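Local atomic coordinates of CupA (Streptococcus pneumoniae, PDB entry 4F2E), a protein that is a copper(I) chaperone with a cupredoxin fold that probably takes part in copper resistance. Residues Lys32-Pro46 with Leu64-Gln78. Residues are numbered along the deposited sequence; the frame is centred on the assembly and turned at random.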
# COMPACT_ATOMS: atom_id res chain seq x y z
N LYS A 32 4.54 3.68 -10.81
CA LYS A 32 5.58 4.18 -11.69
C LYS A 32 6.81 4.59 -10.90
O LYS A 32 6.72 5.28 -9.88
CB LYS A 32 5.08 5.38 -12.50
CG LYS A 32 4.16 5.05 -13.65
CD LYS A 32 3.96 6.28 -14.53
CE LYS A 32 3.03 5.99 -15.70
NZ LYS A 32 3.60 4.94 -16.60
N LYS A 33 7.98 4.17 -11.38
CA LYS A 33 9.24 4.54 -10.76
C LYS A 33 9.41 6.06 -10.69
O LYS A 33 9.09 6.77 -11.64
CB LYS A 33 10.40 3.90 -11.53
CG LYS A 33 11.78 4.24 -11.00
CD LYS A 33 12.86 3.59 -11.84
CE LYS A 33 14.22 4.21 -11.57
NZ LYS A 33 15.29 3.58 -12.40
N SER A 34 9.89 6.53 -9.54
CA SER A 34 10.31 7.93 -9.37
C SER A 34 9.18 8.95 -9.18
O SER A 34 9.43 10.15 -9.08
CB SER A 34 11.22 8.37 -10.52
OG SER A 34 12.37 7.55 -10.61
N VAL A 35 7.94 8.47 -9.13
CA VAL A 35 6.81 9.37 -8.93
C VAL A 35 6.30 9.26 -7.50
O VAL A 35 5.98 8.16 -7.04
CB VAL A 35 5.66 9.04 -9.91
CG1 VAL A 35 4.47 9.95 -9.65
CG2 VAL A 35 6.13 9.19 -11.35
N PRO A 36 6.23 10.39 -6.78
CA PRO A 36 5.75 10.36 -5.39
C PRO A 36 4.39 9.66 -5.31
O PRO A 36 3.51 9.94 -6.12
CB PRO A 36 5.62 11.84 -5.04
CG PRO A 36 6.62 12.52 -5.92
CD PRO A 36 6.61 11.75 -7.21
N ALA A 37 4.24 8.76 -4.35
CA ALA A 37 3.04 7.93 -4.27
C ALA A 37 2.23 8.14 -3.01
O ALA A 37 2.78 8.39 -1.93
CB ALA A 37 3.42 6.46 -4.42
N ARG A 38 0.91 8.05 -3.17
CA ARG A 38 -0.04 8.03 -2.07
C ARG A 38 -0.75 6.69 -2.13
O ARG A 38 -1.47 6.40 -3.10
CB ARG A 38 -1.07 9.15 -2.23
CG ARG A 38 -0.55 10.54 -1.93
CD ARG A 38 -1.54 11.61 -2.39
NE ARG A 38 -2.92 11.30 -2.02
CZ ARG A 38 -3.44 11.51 -0.82
NH1 ARG A 38 -2.70 12.04 0.15
NH2 ARG A 38 -4.71 11.20 -0.58
N ILE A 39 -0.54 5.86 -1.12
CA ILE A 39 -1.25 4.59 -1.02
C ILE A 39 -2.24 4.75 0.12
O ILE A 39 -1.87 4.79 1.29
CB ILE A 39 -0.28 3.42 -0.79
CG1 ILE A 39 0.86 3.48 -1.81
CG2 ILE A 39 -1.01 2.09 -0.88
CD1 ILE A 39 1.96 2.47 -1.57
N VAL A 40 -3.51 4.89 -0.25
CA VAL A 40 -4.55 5.27 0.69
C VAL A 40 -5.25 4.04 1.24
O VAL A 40 -6.02 3.38 0.53
CB VAL A 40 -5.58 6.20 0.03
CG1 VAL A 40 -6.58 6.70 1.05
CG2 VAL A 40 -4.87 7.36 -0.66
N PHE A 41 -4.99 3.73 2.51
CA PHE A 41 -5.61 2.59 3.15
C PHE A 41 -6.90 2.99 3.85
O PHE A 41 -6.90 3.82 4.76
CB PHE A 41 -4.65 1.94 4.15
CG PHE A 41 -3.51 1.23 3.49
CD1 PHE A 41 -2.36 1.92 3.12
CD2 PHE A 41 -3.58 -0.13 3.23
CE1 PHE A 41 -1.32 1.27 2.50
CE2 PHE A 41 -2.53 -0.79 2.61
CZ PHE A 41 -1.40 -0.09 2.25
N ASP A 42 -8.00 2.40 3.40
CA ASP A 42 -9.30 2.67 4.00
C ASP A 42 -9.67 1.47 4.85
O ASP A 42 -9.97 0.40 4.32
CB ASP A 42 -10.34 2.90 2.91
CG ASP A 42 -11.69 3.32 3.46
OD1 ASP A 42 -11.73 3.82 4.60
OD2 ASP A 42 -12.70 3.16 2.74
N ARG A 43 -9.63 1.63 6.17
CA ARG A 43 -9.79 0.49 7.06
C ARG A 43 -11.24 0.22 7.42
O ARG A 43 -11.91 1.07 8.02
CB ARG A 43 -8.95 0.63 8.33
CG ARG A 43 -9.06 -0.60 9.21
CD ARG A 43 -8.21 -0.54 10.44
NE ARG A 43 -8.39 -1.75 11.24
CZ ARG A 43 -7.85 -1.95 12.44
NH1 ARG A 43 -7.11 -1.01 13.00
NH2 ARG A 43 -8.07 -3.09 13.08
N LYS A 44 -11.72 -0.97 7.07
CA LYS A 44 -13.11 -1.35 7.30
C LYS A 44 -13.23 -2.62 8.14
O LYS A 44 -14.34 -3.07 8.43
CB LYS A 44 -13.82 -1.53 5.96
CG LYS A 44 -13.89 -0.26 5.13
CD LYS A 44 -14.56 -0.50 3.79
CE LYS A 44 -14.70 0.79 3.01
NZ LYS A 44 -15.34 0.57 1.69
N ASP A 45 -12.10 -3.18 8.54
CA ASP A 45 -12.06 -4.42 9.31
C ASP A 45 -11.40 -4.16 10.66
O ASP A 45 -10.23 -3.79 10.71
CB ASP A 45 -11.29 -5.48 8.52
CG ASP A 45 -11.31 -6.85 9.17
OD1 ASP A 45 -11.48 -6.94 10.41
OD2 ASP A 45 -11.12 -7.84 8.44
N PRO A 46 -12.15 -4.33 11.76
CA PRO A 46 -11.65 -3.97 13.09
C PRO A 46 -10.74 -5.02 13.73
O PRO A 46 -10.31 -4.83 14.87
CB PRO A 46 -12.94 -3.83 13.90
CG PRO A 46 -13.85 -4.83 13.29
CD PRO A 46 -13.54 -4.80 11.80
N LEU A 64 -3.18 1.90 11.56
CA LEU A 64 -4.34 2.21 10.72
C LEU A 64 -5.56 2.36 11.61
O LEU A 64 -6.03 1.39 12.19
CB LEU A 64 -4.60 1.09 9.72
CG LEU A 64 -3.55 0.78 8.66
CD1 LEU A 64 -4.10 -0.31 7.75
CD2 LEU A 64 -3.19 2.01 7.86
N PRO A 65 -6.10 3.59 11.71
CA PRO A 65 -7.30 3.77 12.54
C PRO A 65 -8.52 3.12 11.91
O PRO A 65 -8.76 3.26 10.71
CB PRO A 65 -7.47 5.30 12.58
CG PRO A 65 -6.13 5.85 12.18
CD PRO A 65 -5.58 4.86 11.20
N MET A 66 -9.30 2.40 12.72
CA MET A 66 -10.51 1.76 12.23
C MET A 66 -11.51 2.78 11.69
O MET A 66 -11.73 3.83 12.30
CB MET A 66 -11.16 0.93 13.34
CG MET A 66 -12.50 0.33 12.97
SD MET A 66 -12.41 -0.79 11.55
CE MET A 66 -14.14 -0.97 11.16
N GLY A 67 -12.11 2.46 10.55
CA GLY A 67 -13.15 3.29 9.97
C GLY A 67 -12.63 4.58 9.36
O GLY A 67 -13.41 5.48 9.05
N GLU A 68 -11.32 4.67 9.19
CA GLU A 68 -10.72 5.88 8.64
C GLU A 68 -9.71 5.58 7.54
O GLU A 68 -9.29 4.43 7.35
CB GLU A 68 -10.05 6.70 9.75
CG GLU A 68 -11.02 7.17 10.82
CD GLU A 68 -10.35 7.99 11.90
OE1 GLU A 68 -9.11 8.14 11.85
OE2 GLU A 68 -11.06 8.50 12.79
N GLU A 69 -9.33 6.62 6.82
CA GLU A 69 -8.28 6.53 5.81
C GLU A 69 -6.94 6.86 6.43
O GLU A 69 -6.83 7.74 7.29
CB GLU A 69 -8.55 7.50 4.66
CG GLU A 69 -9.69 7.13 3.74
CD GLU A 69 -9.82 8.09 2.58
OE1 GLU A 69 -10.81 7.99 1.82
OE2 GLU A 69 -8.93 8.96 2.42
N TYR A 70 -5.91 6.15 5.99
CA TYR A 70 -4.55 6.50 6.35
C TYR A 70 -3.67 6.39 5.12
O TYR A 70 -3.72 5.38 4.42
CB TYR A 70 -4.01 5.60 7.45
CG TYR A 70 -2.59 5.92 7.81
CD1 TYR A 70 -2.30 6.89 8.76
CD2 TYR A 70 -1.53 5.29 7.17
CE1 TYR A 70 -1.00 7.21 9.08
CE2 TYR A 70 -0.22 5.60 7.49
CZ TYR A 70 0.04 6.56 8.44
OH TYR A 70 1.34 6.88 8.77
N VAL A 71 -2.87 7.41 4.86
CA VAL A 71 -2.07 7.45 3.64
C VAL A 71 -0.61 7.11 3.89
O VAL A 71 0.08 7.78 4.65
CB VAL A 71 -2.15 8.82 2.95
CG1 VAL A 71 -1.37 8.80 1.64
CG2 VAL A 71 -3.60 9.19 2.69
N VAL A 72 -0.14 6.06 3.23
CA VAL A 72 1.27 5.75 3.18
C VAL A 72 1.89 6.51 2.02
O VAL A 72 1.45 6.39 0.88
CB VAL A 72 1.51 4.24 3.00
CG1 VAL A 72 2.97 3.97 2.68
CG2 VAL A 72 1.09 3.48 4.25
N GLU A 73 2.89 7.33 2.31
CA GLU A 73 3.58 8.08 1.27
C GLU A 73 4.99 7.57 1.08
O GLU A 73 5.78 7.51 2.03
CB GLU A 73 3.58 9.57 1.59
CG GLU A 73 2.18 10.15 1.70
CD GLU A 73 2.19 11.64 1.98
OE1 GLU A 73 2.11 12.02 3.16
OE2 GLU A 73 2.28 12.42 1.01
N ILE A 74 5.30 7.17 -0.15
CA ILE A 74 6.64 6.73 -0.52
C ILE A 74 6.95 7.26 -1.91
O ILE A 74 6.05 7.57 -2.68
CB ILE A 74 6.76 5.19 -0.52
CG1 ILE A 74 5.75 4.57 -1.49
CG2 ILE A 74 6.57 4.63 0.88
CD1 ILE A 74 5.91 3.07 -1.66
N THR A 75 8.24 7.36 -2.23
CA THR A 75 8.65 7.69 -3.59
C THR A 75 9.62 6.61 -4.06
O THR A 75 10.82 6.67 -3.77
CB THR A 75 9.32 9.08 -3.68
OG1 THR A 75 8.40 10.08 -3.21
CG2 THR A 75 9.71 9.39 -5.12
N PRO A 76 9.10 5.61 -4.78
CA PRO A 76 9.92 4.46 -5.17
C PRO A 76 10.88 4.78 -6.32
O PRO A 76 10.44 4.92 -7.45
CB PRO A 76 8.88 3.43 -5.61
CG PRO A 76 7.74 4.25 -6.11
CD PRO A 76 7.71 5.49 -5.25
N GLU A 77 12.16 4.88 -6.01
CA GLU A 77 13.16 5.25 -7.01
C GLU A 77 13.79 4.04 -7.69
O GLU A 77 14.62 4.18 -8.58
CB GLU A 77 14.26 6.11 -6.38
CG GLU A 77 13.81 7.50 -6.01
CD GLU A 77 13.40 8.32 -7.22
OE1 GLU A 77 13.69 7.89 -8.36
OE2 GLU A 77 12.79 9.40 -7.04
N GLN A 78 13.39 2.85 -7.26
CA GLN A 78 13.94 1.62 -7.79
C GLN A 78 12.83 0.70 -8.30
O GLN A 78 11.85 0.45 -7.60
CB GLN A 78 14.76 0.92 -6.71
CG GLN A 78 15.33 -0.42 -7.10
CD GLN A 78 15.87 -1.17 -5.91
OE1 GLN A 78 16.68 -0.65 -5.13
NE2 GLN A 78 15.42 -2.41 -5.74
O HOH W 1 11.40 11.45 -7.79
O HOH W 2 3.92 10.98 -1.54
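Arg43 reaches across the loop Leu64-Gly67 at one end of an antiparallel strand pair, and its NH1 donates to Leu64 O at 2.8 Å, nearly in line with the carbonyl bond and in the plane of the guanidinium. The side chain is extended from CG to NE, with CG anti to the backbone N (chi1 -176°), a shape that carries the head past Met66 to that carbonyl. NE donates in turn to Asp45 O at 2.8 Å, again close to the guanidinium plane, and NH2 pairs with Asp51; the three partners fix the rotation of the buried head. Met66 crosses the arginine at about a right angle, its CB on one face of the guanidinium, offset toward the rim. Bent at chi2 (60°), the methionine turns its sulfur to the backbone of Pro46, with SD 3.6 Å from Pro46 N, while CE touches Lys44 O. The type II turn Pro65-Glu68 is tied on by Gly67 N to Arg43 O and Arg43 N to Glu68 O.

From here strands 37-43 and 69-74 run in regular register. Phe41 points to the same face as Ile39, Val72 and Ile74; its CE1 meets Val72 CG2 at 3.7 Å, and Leu64 CD2 packs on its CB. Tyr70 O lies at the ring edge while accepting from Phe41 N. At the far end, Ser34 OG gives a 2.6 Å bond to Glu77 OE1 on its syn side, well out of the carboxylate plane, and a water joins Ser34 O to Glu77 OE2.

Within the cupredoxin-like fold, strand 37-43 is flanked by 69-74 and, in parallel, by 13-20. The Phe41 face packs against Ile53 and Phe55 of strand 52-55 and Met95 of strand 92-97, whereas on the other face Arg38 and Glu69 form salt bridges with Glu15 and Arg17 of strand 13-20.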